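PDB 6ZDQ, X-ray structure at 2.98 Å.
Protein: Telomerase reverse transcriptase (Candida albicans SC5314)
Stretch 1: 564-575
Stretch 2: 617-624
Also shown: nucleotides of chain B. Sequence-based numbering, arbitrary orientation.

Stretch 1 564-575: ISLVTTNFRTFK
Stretch 2 (617-624) REFKTKFT

Residues 617-624 of this telomerase reverse transcriptase form a continuous segment of a longer helix, against which residues 564-575 run as an irregular chain that enters a helix only at Phe574. Both segments advance in the same general direction, so that Ser565 lies nearest Glu618 (CA to CA 7.9 Å) and Phe574 nearest Phe623 (CA to CA 8.1 Å). The contact buries 405 Å² in total; side chains of the helix meet both side chains and backbone of the first stretch.

In the first stretch, Leu566 to Thr568 take helical phi/psi values and form a turn closed by Thr569. Thr569 N donates to Leu566 O at 3.0 Å. A weak bond runs from Thr569 OG1 to the same Leu566 O at 3.5 Å. Asn570 then adopts a positive phi (73°), after which Phe571 returns to an extended conformation (-99/113). Thr573 (-126/150, chi1 p) occupies the N-cap position of the helix that begins at Phe574.

Glu618 and Lys622, one helical turn apart, both point toward the loop. In Glu618, chi1 t places Glu618 CG 4.1 Å from Ser565 OG, and with chi2 p Glu618 OE2 lies 3.5 Å from Val567 CB. Lys622 is trans at all four chi angles, and this extension carries its amine to the loop backbone. Its aliphatic portion packs on Val567 (chi1 t), with Lys622 CD 3.5 Å from Val567 CG1, while Lys622 NZ comes to 3.0 Å from Phe571 O and 3.2 Å from Phe571 CB. The amine thus sits beside backbone polar atoms, with Thr573 O also 3.8 Å from Lys622 NZ. The CA-to-CB bond of Phe571 points toward the helix, but its m rotamer leads the ring away, leaving CB beside the amine.

Farther along, Phe574 (m, chi2 -75°) leaves its backbone sideways and reaches the helix with its ring edge. Its CD1 lies 3.9 Å from Phe619 CE1 and its CE1 3.5 Å from Phe623 CD2. Phe619 and Phe623 are both chi1 t, with chi2 75° and -94°, and their ring ends approach Phe574 to form an apolar cluster. The Phe574 and Phe623 rings meet obliquely, with centroids 5.7 Å apart and planes at 55°.

Arg572 and Thr573 point away from the helix, toward the nucleic acid. Arg572 (p, t, m, chi4 -87°) folds so that NH1 donates to O2' of C35 at 3.1 Å, with a weak bond from Arg572 NH1 to O3' of C35 at 3.4 Å. Thr573 CB approaches OP1 of C37 at 3.6 Å.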

# COMPACT_ATOMS: atom_id res chain seq x y z
N ILE A 564 10.41 -4.63 2.06
CA ILE A 564 11.08 -3.80 3.05
C ILE A 564 10.29 -3.87 4.36
O ILE A 564 9.16 -4.35 4.40
CB ILE A 564 11.25 -2.34 2.55
CG1 ILE A 564 11.86 -2.33 1.15
CG2 ILE A 564 12.15 -1.53 3.47
CD1 ILE A 564 12.32 -0.95 0.69
N SER A 565 10.90 -3.37 5.43
CA SER A 565 10.32 -3.42 6.77
C SER A 565 9.49 -2.17 7.03
O SER A 565 9.95 -1.04 6.81
CB SER A 565 11.42 -3.55 7.83
OG SER A 565 12.29 -4.64 7.57
N LEU A 566 8.25 -2.37 7.49
CA LEU A 566 7.32 -1.29 7.82
C LEU A 566 7.67 -0.57 9.12
O LEU A 566 7.02 0.43 9.44
CB LEU A 566 5.89 -1.83 7.94
CG LEU A 566 5.22 -2.53 6.76
CD1 LEU A 566 3.92 -3.18 7.24
CD2 LEU A 566 4.94 -1.57 5.62
N VAL A 567 8.68 -1.05 9.85
CA VAL A 567 8.86 -0.79 11.29
C VAL A 567 8.64 0.67 11.67
O VAL A 567 8.09 0.96 12.74
CB VAL A 567 10.26 -1.28 11.71
CG1 VAL A 567 10.70 -0.63 13.01
CG2 VAL A 567 10.27 -2.79 11.83
N THR A 568 9.03 1.61 10.80
CA THR A 568 9.00 3.02 11.16
C THR A 568 7.60 3.48 11.57
O THR A 568 7.45 4.28 12.50
CB THR A 568 9.52 3.87 10.00
OG1 THR A 568 9.13 5.24 10.19
CG2 THR A 568 8.97 3.36 8.68
N THR A 569 6.57 2.97 10.90
CA THR A 569 5.21 3.46 11.11
C THR A 569 4.62 2.91 12.40
O THR A 569 4.46 1.69 12.54
CB THR A 569 4.32 3.09 9.93
OG1 THR A 569 5.07 3.20 8.71
CG2 THR A 569 3.13 4.03 9.85
N ASN A 570 4.33 3.80 13.35
CA ASN A 570 3.50 3.56 14.53
C ASN A 570 4.17 2.70 15.59
O ASN A 570 3.58 2.50 16.66
CB ASN A 570 2.14 2.92 14.18
CG ASN A 570 1.47 3.58 13.00
OD1 ASN A 570 1.03 2.90 12.07
ND2 ASN A 570 1.40 4.90 13.02
N PHE A 571 5.37 2.18 15.33
CA PHE A 571 6.05 1.29 16.27
C PHE A 571 7.07 2.11 17.05
O PHE A 571 8.05 2.60 16.48
CB PHE A 571 6.70 0.13 15.53
CG PHE A 571 5.72 -0.75 14.80
CD1 PHE A 571 4.45 -0.97 15.32
CD2 PHE A 571 6.06 -1.35 13.60
CE1 PHE A 571 3.55 -1.78 14.65
CE2 PHE A 571 5.16 -2.16 12.93
CZ PHE A 571 3.90 -2.37 13.45
N ARG A 572 6.83 2.26 18.35
CA ARG A 572 7.73 3.03 19.20
C ARG A 572 8.01 2.34 20.53
O ARG A 572 8.67 2.93 21.39
CB ARG A 572 7.17 4.43 19.45
CG ARG A 572 5.74 4.45 19.97
CD ARG A 572 5.18 5.86 19.97
NE ARG A 572 6.08 6.80 20.63
CZ ARG A 572 6.07 7.05 21.93
NH1 ARG A 572 5.21 6.43 22.73
NH2 ARG A 572 6.93 7.92 22.45
N THR A 573 7.53 1.11 20.73
CA THR A 573 7.76 0.35 21.95
C THR A 573 8.35 -1.00 21.59
O THR A 573 8.09 -1.54 20.51
CB THR A 573 6.47 0.16 22.77
OG1 THR A 573 5.56 -0.67 22.03
CG2 THR A 573 5.81 1.50 23.06
N PHE A 574 9.16 -1.55 22.50
CA PHE A 574 9.76 -2.85 22.27
C PHE A 574 8.70 -3.93 22.08
O PHE A 574 8.87 -4.85 21.27
CB PHE A 574 10.70 -3.22 23.42
CG PHE A 574 11.97 -2.42 23.45
CD1 PHE A 574 12.99 -2.68 22.56
CD2 PHE A 574 12.14 -1.41 24.39
CE1 PHE A 574 14.16 -1.95 22.59
CE2 PHE A 574 13.31 -0.68 24.42
CZ PHE A 574 14.32 -0.94 23.52
N LYS A 575 7.60 -3.85 22.84
CA LYS A 575 6.54 -4.84 22.71
C LYS A 575 5.94 -4.83 21.31
O LYS A 575 5.83 -5.88 20.67
CB LYS A 575 5.46 -4.59 23.76
CG LYS A 575 5.90 -4.87 25.19
CD LYS A 575 4.76 -4.64 26.17
CE LYS A 575 5.17 -5.00 27.58
NZ LYS A 575 4.10 -4.70 28.57
N ARG A 617 18.93 -6.96 12.46
CA ARG A 617 19.56 -5.65 12.43
C ARG A 617 18.53 -4.53 12.37
O ARG A 617 18.82 -3.41 12.82
CB ARG A 617 20.53 -5.55 11.25
CG ARG A 617 19.88 -5.63 9.89
CD ARG A 617 20.92 -5.88 8.81
NE ARG A 617 21.84 -6.95 9.19
CZ ARG A 617 22.71 -7.52 8.36
NH1 ARG A 617 22.78 -7.12 7.09
NH2 ARG A 617 23.51 -8.48 8.79
N GLU A 618 17.34 -4.80 11.84
CA GLU A 618 16.26 -3.81 11.92
C GLU A 618 15.86 -3.56 13.36
O GLU A 618 15.52 -2.43 13.74
CB GLU A 618 15.06 -4.28 11.09
CG GLU A 618 13.87 -3.33 11.13
CD GLU A 618 14.18 -1.98 10.53
OE1 GLU A 618 14.89 -1.94 9.50
OE2 GLU A 618 13.73 -0.96 11.09
N PHE A 619 15.88 -4.61 14.19
CA PHE A 619 15.64 -4.42 15.62
C PHE A 619 16.76 -3.62 16.26
O PHE A 619 16.50 -2.76 17.11
CB PHE A 619 15.47 -5.78 16.31
CG PHE A 619 15.46 -5.69 17.81
CD1 PHE A 619 14.34 -5.23 18.48
CD2 PHE A 619 16.56 -6.08 18.55
CE1 PHE A 619 14.33 -5.14 19.86
CE2 PHE A 619 16.55 -6.00 19.93
CZ PHE A 619 15.43 -5.53 20.58
N LYS A 620 18.01 -3.88 15.87
CA LYS A 620 19.13 -3.14 16.44
C LYS A 620 19.07 -1.66 16.07
O LYS A 620 19.40 -0.80 16.89
CB LYS A 620 20.46 -3.75 15.98
CG LYS A 620 20.73 -5.14 16.53
CD LYS A 620 22.21 -5.44 16.54
CE LYS A 620 22.81 -5.38 15.14
NZ LYS A 620 22.31 -6.48 14.27
N THR A 621 18.65 -1.35 14.84
CA THR A 621 18.62 0.04 14.40
C THR A 621 17.61 0.85 15.21
O THR A 621 17.93 1.95 15.69
CB THR A 621 18.28 0.10 12.90
OG1 THR A 621 19.38 -0.40 12.14
CG2 THR A 621 17.98 1.53 12.48
N LYS A 622 16.40 0.32 15.37
CA LYS A 622 15.39 1.00 16.17
C LYS A 622 15.70 0.93 17.66
O LYS A 622 15.17 1.75 18.43
CB LYS A 622 14.02 0.39 15.88
CG LYS A 622 12.86 1.18 16.45
CD LYS A 622 11.55 0.46 16.24
CE LYS A 622 10.54 0.84 17.31
NZ LYS A 622 9.32 0.00 17.28
N PHE A 623 16.54 -0.01 18.09
CA PHE A 623 16.86 -0.16 19.51
C PHE A 623 17.41 1.14 20.09
O PHE A 623 16.91 1.64 21.10
CB PHE A 623 17.87 -1.30 19.70
CG PHE A 623 18.33 -1.47 21.12
CD1 PHE A 623 19.49 -0.85 21.57
CD2 PHE A 623 17.61 -2.25 22.01
CE1 PHE A 623 19.92 -1.00 22.87
CE2 PHE A 623 18.04 -2.40 23.32
CZ PHE A 623 19.19 -1.78 23.75
N THR A 624 18.45 1.70 19.46
CA THR A 624 19.10 2.89 20.01
C THR A 624 18.15 4.07 20.10
O THR A 624 18.26 4.88 21.03
CB THR A 624 20.32 3.25 19.15
OG1 THR A 624 19.92 3.39 17.78
CG2 THR A 624 21.38 2.17 19.26
P C B 37 5.47 -0.38 27.08
OP1 C B 37 5.28 -1.25 25.89
OP2 C B 37 4.33 -0.12 27.99
O5' C B 37 6.68 -0.95 27.94
C5' C B 37 6.44 -1.81 29.03
C4' C B 37 7.49 -1.65 30.10
O4' C B 37 7.53 -0.28 30.56
C3' C B 37 7.25 -2.46 31.36
O3' C B 37 7.67 -3.80 31.23
C2' C B 37 8.02 -1.68 32.41
O2' C B 37 9.41 -1.98 32.34
C1' C B 37 7.81 -0.24 31.94
N1 C B 37 6.69 0.44 32.63
C2 C B 37 6.78 0.76 33.99
O2 C B 37 7.80 0.45 34.63
N3 C B 37 5.74 1.39 34.59
C4 C B 37 4.65 1.71 33.89
N4 C B 37 3.66 2.33 34.53
C5 C B 37 4.54 1.40 32.51
C6 C B 37 5.57 0.78 31.93
P C B 35 -0.20 9.84 27.45
OP1 C B 35 -1.20 9.48 26.41
OP2 C B 35 -0.52 9.61 28.88
O5' C B 35 1.15 9.06 27.14
C5' C B 35 1.75 9.15 25.85
C4' C B 35 3.18 8.67 25.88
O4' C B 35 3.96 9.47 26.81
C3' C B 35 3.41 7.24 26.35
O3' C B 35 3.13 6.27 25.36
C2' C B 35 4.86 7.27 26.80
O2' C B 35 5.73 7.21 25.67
C1' C B 35 4.96 8.67 27.41
N1 C B 35 4.75 8.64 28.87
C2 C B 35 5.79 8.20 29.70
O2 C B 35 6.86 7.84 29.20
N3 C B 35 5.60 8.18 31.04
C4 C B 35 4.43 8.57 31.56
N4 C B 35 4.29 8.53 32.89
C5 C B 35 3.36 9.02 30.74
C6 C B 35 3.56 9.04 29.42
P U B 36 2.51 4.85 25.78
OP1 U B 36 2.08 4.15 24.54
OP2 U B 36 1.54 5.08 26.88
O5' U B 36 3.75 4.06 26.39
C5' U B 36 4.96 3.91 25.66
C4' U B 36 6.09 3.47 26.55
O4' U B 36 6.36 4.47 27.56
C3' U B 36 5.84 2.20 27.34
O3' U B 36 6.03 1.03 26.56
C2' U B 36 6.82 2.34 28.50
O2' U B 36 8.13 1.96 28.10
C1' U B 36 6.80 3.85 28.74
N1 U B 36 5.90 4.24 29.85
C2 U B 36 6.41 4.19 31.13
O2 U B 36 7.56 3.84 31.37
N3 U B 36 5.54 4.57 32.12
C4 U B 36 4.23 4.98 31.96
O4 U B 36 3.57 5.28 32.96
C5 U B 36 3.78 5.00 30.61
C6 U B 36 4.61 4.64 29.62